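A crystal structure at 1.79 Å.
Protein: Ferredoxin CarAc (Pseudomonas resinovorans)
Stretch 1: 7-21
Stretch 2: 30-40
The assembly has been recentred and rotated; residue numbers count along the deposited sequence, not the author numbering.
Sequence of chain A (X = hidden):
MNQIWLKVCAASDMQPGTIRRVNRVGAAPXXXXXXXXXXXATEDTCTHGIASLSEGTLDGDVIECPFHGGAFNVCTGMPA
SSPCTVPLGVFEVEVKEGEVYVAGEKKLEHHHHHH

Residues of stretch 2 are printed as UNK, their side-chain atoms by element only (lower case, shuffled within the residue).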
# COMPACT_ATOMS: atom_id res chain seq x y z
N LYS A 7 -9.70 0.47 9.34
CA LYS A 7 -8.93 1.03 10.45
C LYS A 7 -7.63 0.23 10.55
O LYS A 7 -7.67 -1.03 10.61
CB LYS A 7 -9.73 1.06 11.75
CG LYS A 7 -8.92 1.52 12.96
CD LYS A 7 -9.74 1.56 14.24
CE LYS A 7 -10.80 2.63 14.18
NZ LYS A 7 -11.69 2.63 15.38
N VAL A 8 -6.50 0.93 10.55
CA VAL A 8 -5.16 0.30 10.60
C VAL A 8 -4.63 0.34 12.02
O VAL A 8 -4.38 -0.74 12.62
CB VAL A 8 -4.23 0.99 9.59
CG1 VAL A 8 -2.86 0.36 9.52
CG2 VAL A 8 -4.90 0.97 8.23
N CYS A 9 -4.39 1.53 12.55
CA CYS A 9 -3.74 1.71 13.87
C CYS A 9 -3.75 3.18 14.21
O CYS A 9 -4.12 3.96 13.37
CB CYS A 9 -2.29 1.25 13.84
SG CYS A 9 -1.30 2.04 12.54
N ALA A 10 -3.34 3.53 15.42
CA ALA A 10 -3.06 4.93 15.79
C ALA A 10 -1.91 5.45 14.93
O ALA A 10 -0.92 4.72 14.75
CB ALA A 10 -2.72 5.01 17.25
N ALA A 11 -2.00 6.69 14.46
CA ALA A 11 -0.91 7.37 13.72
C ALA A 11 0.37 7.32 14.54
O ALA A 11 1.43 7.03 13.96
CB ALA A 11 -1.30 8.79 13.36
N SER A 12 0.29 7.45 15.86
CA SER A 12 1.52 7.49 16.71
C SER A 12 2.18 6.10 16.84
O SER A 12 3.36 6.03 17.27
CB SER A 12 1.18 8.12 18.02
OG SER A 12 0.16 7.39 18.67
N ASP A 13 1.46 5.04 16.46
CA ASP A 13 1.94 3.63 16.44
C ASP A 13 2.86 3.39 15.25
O ASP A 13 3.53 2.36 15.23
CB ASP A 13 0.78 2.64 16.30
CG ASP A 13 -0.04 2.43 17.56
OD1 ASP A 13 0.52 2.68 18.64
OD2 ASP A 13 -1.23 1.98 17.45
N MET A 14 2.89 4.29 14.26
CA MET A 14 3.80 4.15 13.10
C MET A 14 4.91 5.20 13.19
O MET A 14 4.62 6.41 13.17
CB MET A 14 3.03 4.30 11.79
CG MET A 14 2.09 3.14 11.53
SD MET A 14 1.45 3.17 9.82
CE MET A 14 2.90 2.75 8.86
N GLN A 15 6.15 4.73 13.31
CA GLN A 15 7.32 5.62 13.23
C GLN A 15 7.45 6.00 11.76
O GLN A 15 7.10 5.21 10.90
CB GLN A 15 8.60 4.93 13.72
CG GLN A 15 8.65 4.70 15.23
CD GLN A 15 8.69 6.02 15.94
OE1 GLN A 15 9.64 6.79 15.81
NE2 GLN A 15 7.62 6.32 16.65
N PRO A 16 8.03 7.18 11.46
CA PRO A 16 8.36 7.52 10.08
C PRO A 16 9.27 6.44 9.47
O PRO A 16 10.16 5.88 10.16
CB PRO A 16 9.01 8.91 10.18
CG PRO A 16 8.56 9.42 11.55
CD PRO A 16 8.43 8.21 12.43
N GLY A 17 9.05 6.13 8.20
CA GLY A 17 9.85 5.12 7.50
C GLY A 17 9.44 3.71 7.85
O GLY A 17 10.26 2.80 7.61
N THR A 18 8.19 3.48 8.27
CA THR A 18 7.68 2.12 8.60
C THR A 18 6.50 1.76 7.70
O THR A 18 5.88 2.67 7.13
CB THR A 18 7.28 1.93 10.07
OG1 THR A 18 6.25 2.85 10.44
CG2 THR A 18 8.47 2.06 11.00
N ILE A 19 6.21 0.47 7.61
CA ILE A 19 5.11 -0.08 6.76
C ILE A 19 4.28 -0.99 7.64
O ILE A 19 4.88 -1.71 8.45
CB ILE A 19 5.64 -0.83 5.52
CG1 ILE A 19 6.82 -0.13 4.84
CG2 ILE A 19 4.53 -1.10 4.50
CD1 ILE A 19 8.11 -0.86 4.94
N ARG A 20 2.97 -0.99 7.45
CA ARG A 20 2.02 -1.94 8.07
C ARG A 20 1.27 -2.65 6.96
O ARG A 20 0.75 -1.96 6.05
CB ARG A 20 0.97 -1.25 8.95
CG ARG A 20 1.46 -0.82 10.32
CD ARG A 20 1.16 -1.87 11.39
NE ARG A 20 0.99 -1.28 12.72
CZ ARG A 20 1.96 -0.66 13.39
NH1 ARG A 20 1.72 -0.19 14.60
NH2 ARG A 20 3.16 -0.52 12.88
N ARG A 21 1.16 -3.96 7.05
CA ARG A 21 0.30 -4.74 6.14
C ARG A 21 -1.12 -4.74 6.68
O ARG A 21 -1.31 -4.85 7.89
CB ARG A 21 0.86 -6.14 5.97
CG ARG A 21 0.05 -7.04 5.06
CD ARG A 21 0.79 -8.33 4.86
NE ARG A 21 -0.04 -9.24 4.14
CZ ARG A 21 0.28 -10.48 3.88
NH1 ARG A 21 1.44 -10.95 4.30
NH2 ARG A 21 -0.57 -11.24 3.23
N UNK A 30 -3.09 -4.92 1.48
CA UNK A 30 -2.54 -3.55 1.26
C UNK A 30 -1.32 -3.34 2.16
O UNK A 30 -1.17 -4.00 3.21
c UNK A 30 -3.63 -2.51 1.56
c UNK A 30 -6.01 -1.74 1.28
c UNK A 30 -4.97 -2.76 0.86
c UNK A 30 -4.80 -2.78 -0.65
N UNK A 31 -0.46 -2.42 1.74
CA UNK A 31 0.66 -1.91 2.56
C UNK A 31 0.36 -0.44 2.83
O UNK A 31 -0.01 0.28 1.89
c UNK A 31 1.95 -2.11 1.84
N UNK A 32 0.46 -0.02 4.08
CA UNK A 32 0.33 1.40 4.48
C UNK A 32 1.70 1.90 4.92
O UNK A 32 2.35 1.24 5.77
c UNK A 32 -0.81 2.98 6.05
c UNK A 32 -2.05 1.05 5.11
c UNK A 32 -0.71 1.56 5.59
N UNK A 33 2.16 3.01 4.36
CA UNK A 33 3.53 3.53 4.56
C UNK A 33 3.43 4.87 5.27
O UNK A 33 2.56 5.65 4.88
c UNK A 33 4.12 2.64 2.23
c UNK A 33 5.02 0.66 1.22
c UNK A 33 3.08 2.56 1.33
c UNK A 33 4.24 3.76 3.23
c UNK A 33 2.99 1.55 0.39
c UNK A 33 5.10 1.67 2.16
o UNK A 33 3.95 -0.42 -0.59
c UNK A 33 3.96 0.58 0.34
N UNK A 34 4.26 5.09 6.30
CA UNK A 34 4.43 6.43 6.90
C UNK A 34 5.76 6.96 6.34
O UNK A 34 6.82 6.37 6.65
c UNK A 34 4.09 9.83 12.00
n UNK A 34 4.26 11.12 12.25
n UNK A 34 4.65 9.30 10.90
c UNK A 34 4.45 6.41 8.42
c UNK A 34 4.54 7.82 8.97
c UNK A 34 4.54 7.91 10.49
n UNK A 34 3.30 9.11 12.77
N UNK A 35 5.67 7.98 5.50
CA UNK A 35 6.86 8.65 4.93
C UNK A 35 6.92 10.01 5.62
O UNK A 35 6.04 10.85 5.34
c UNK A 35 6.63 7.33 2.82
c UNK A 35 7.94 9.48 2.81
c UNK A 35 6.76 8.74 3.40
N UNK A 36 7.86 10.14 6.57
CA UNK A 36 7.94 11.32 7.46
C UNK A 36 6.62 11.48 8.18
O UNK A 36 6.29 10.55 8.94
N UNK A 37 5.84 12.53 7.89
CA UNK A 37 4.54 12.77 8.57
C UNK A 37 3.39 12.65 7.58
O UNK A 37 2.37 13.31 7.80
o UNK A 37 6.23 15.31 10.40
o UNK A 37 5.76 13.24 11.08
c UNK A 37 4.52 14.13 9.26
c UNK A 37 5.57 14.24 10.34
N UNK A 38 3.52 11.83 6.54
CA UNK A 38 2.45 11.59 5.56
C UNK A 38 2.29 10.08 5.42
O UNK A 38 3.24 9.33 5.70
c UNK A 38 3.39 14.35 3.00
c UNK A 38 2.71 12.25 4.20
c UNK A 38 2.86 13.76 4.29
n UNK A 38 3.37 15.67 2.91
o UNK A 38 3.78 13.64 2.07
N UNK A 39 1.09 9.68 5.07
CA UNK A 39 0.66 8.26 4.94
C UNK A 39 0.23 8.00 3.51
O UNK A 39 -0.51 8.83 2.94
c UNK A 39 0.31 9.31 9.39
c UNK A 39 -0.46 7.95 5.93
c UNK A 39 0.78 8.19 10.01
c UNK A 39 -0.09 9.25 8.05
c UNK A 39 0.46 6.91 8.01
c UNK A 39 -0.03 8.04 7.37
c UNK A 39 0.83 6.97 9.35
N UNK A 40 0.63 6.85 2.97
CA UNK A 40 0.29 6.38 1.60
C UNK A 40 -0.04 4.89 1.70
O UNK A 40 0.34 4.24 2.70
o UNK A 40 2.29 12.26 0.46
c UNK A 40 1.73 8.14 0.53
c UNK A 40 2.72 8.73 1.30
c UNK A 40 1.10 10.34 -0.28
c UNK A 40 1.44 6.67 0.62
c UNK A 40 2.93 10.10 1.25
c UNK A 40 2.12 10.90 0.47
c UNK A 40 0.90 8.97 -0.23

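Position 30 carries four carbons, forked at the second, whose end leads away from stretch 1; its backbone O lies 3.4 Å from R21 CA. The fork one carbon beyond CB identifies leucine, L30.

Position 31 has a single carbon, so it is alanine, A31. Its CB rests 3.8 Å from I19 CG2, on the sheet face that also carries R21.

At position 32 one carbon bears two more, branching directly at CB, with no heteroatom: valine, V32. It turns to the face opposite A31, where its CG2 meets V8 CG2 at 4.2 Å and its CG1 lies 4.4 Å from M14 SD. Its backbone is paired with R20 in both directions: V32 N to R20 O is 2.8 Å (N-H...O 173°), and R20 N to V32 O is 2.9 Å (164°).

Position 33 shows one carbon, then a six-carbon ring bearing one oxygen. That is tyrosine, Y33; its CD2 approaches I19 CG1 at 3.7 Å, on the A31 side of the sheet.

Position 34 extends three carbons, a nitrogen, then a carbon carrying two nitrogens: a guanidinium, hence arginine, R34. All of chi1 to chi3 are t, and the extended chain reaches past P16, whose CD lies over one guanidinium face. NH1 is 3.0 Å from M14 O, a hydrogen bond weak by its 121° angle, and also 3.0 Å from A11 O. The main chain contributes R34 N to T18 O (3.0 Å) and G17 N to R34 O (2.7 Å).

Position 35 is again one carbon carrying two, pointing away from stretch 1: valine, V35.

Position 36 has no side-chain atoms and is glycine, G36, with a positive phi of 57° in a type II' turn. Its O lies 3.4 Å from P16 CB and accepts R34 NE at 2.8 Å.

Position 37 has two carbons, the second carrying two oxygens: aspartate, D37. Its OD1 forms a salt bridge with R34 NH2 at 2.8 Å.

Position 38 has three carbons, the third bearing one oxygen and one nitrogen, beyond reach of stretch 1: glutamine, Q38.

Position 39 is one carbon and a bare six-carbon ring, phenylalanine, F39. M14 SD sits at the ring edge, 3.9 Å from CE2, while A11 CB is 4.0 Å from CZ.

Position 40 adds an oxygen to such a ring: tyrosine, Y40, whose OH donates to Q38 OE1 at 2.6 Å.

The contact joins antiparallel strand pairing to side-chain packing, burying 682 Å² in all. M14 bridges V32 and F39, while R34, held by G36 and D37, reaches the carbonyl of M14.

Stretch 2, residues 30-40: LAVYRVGDQFY
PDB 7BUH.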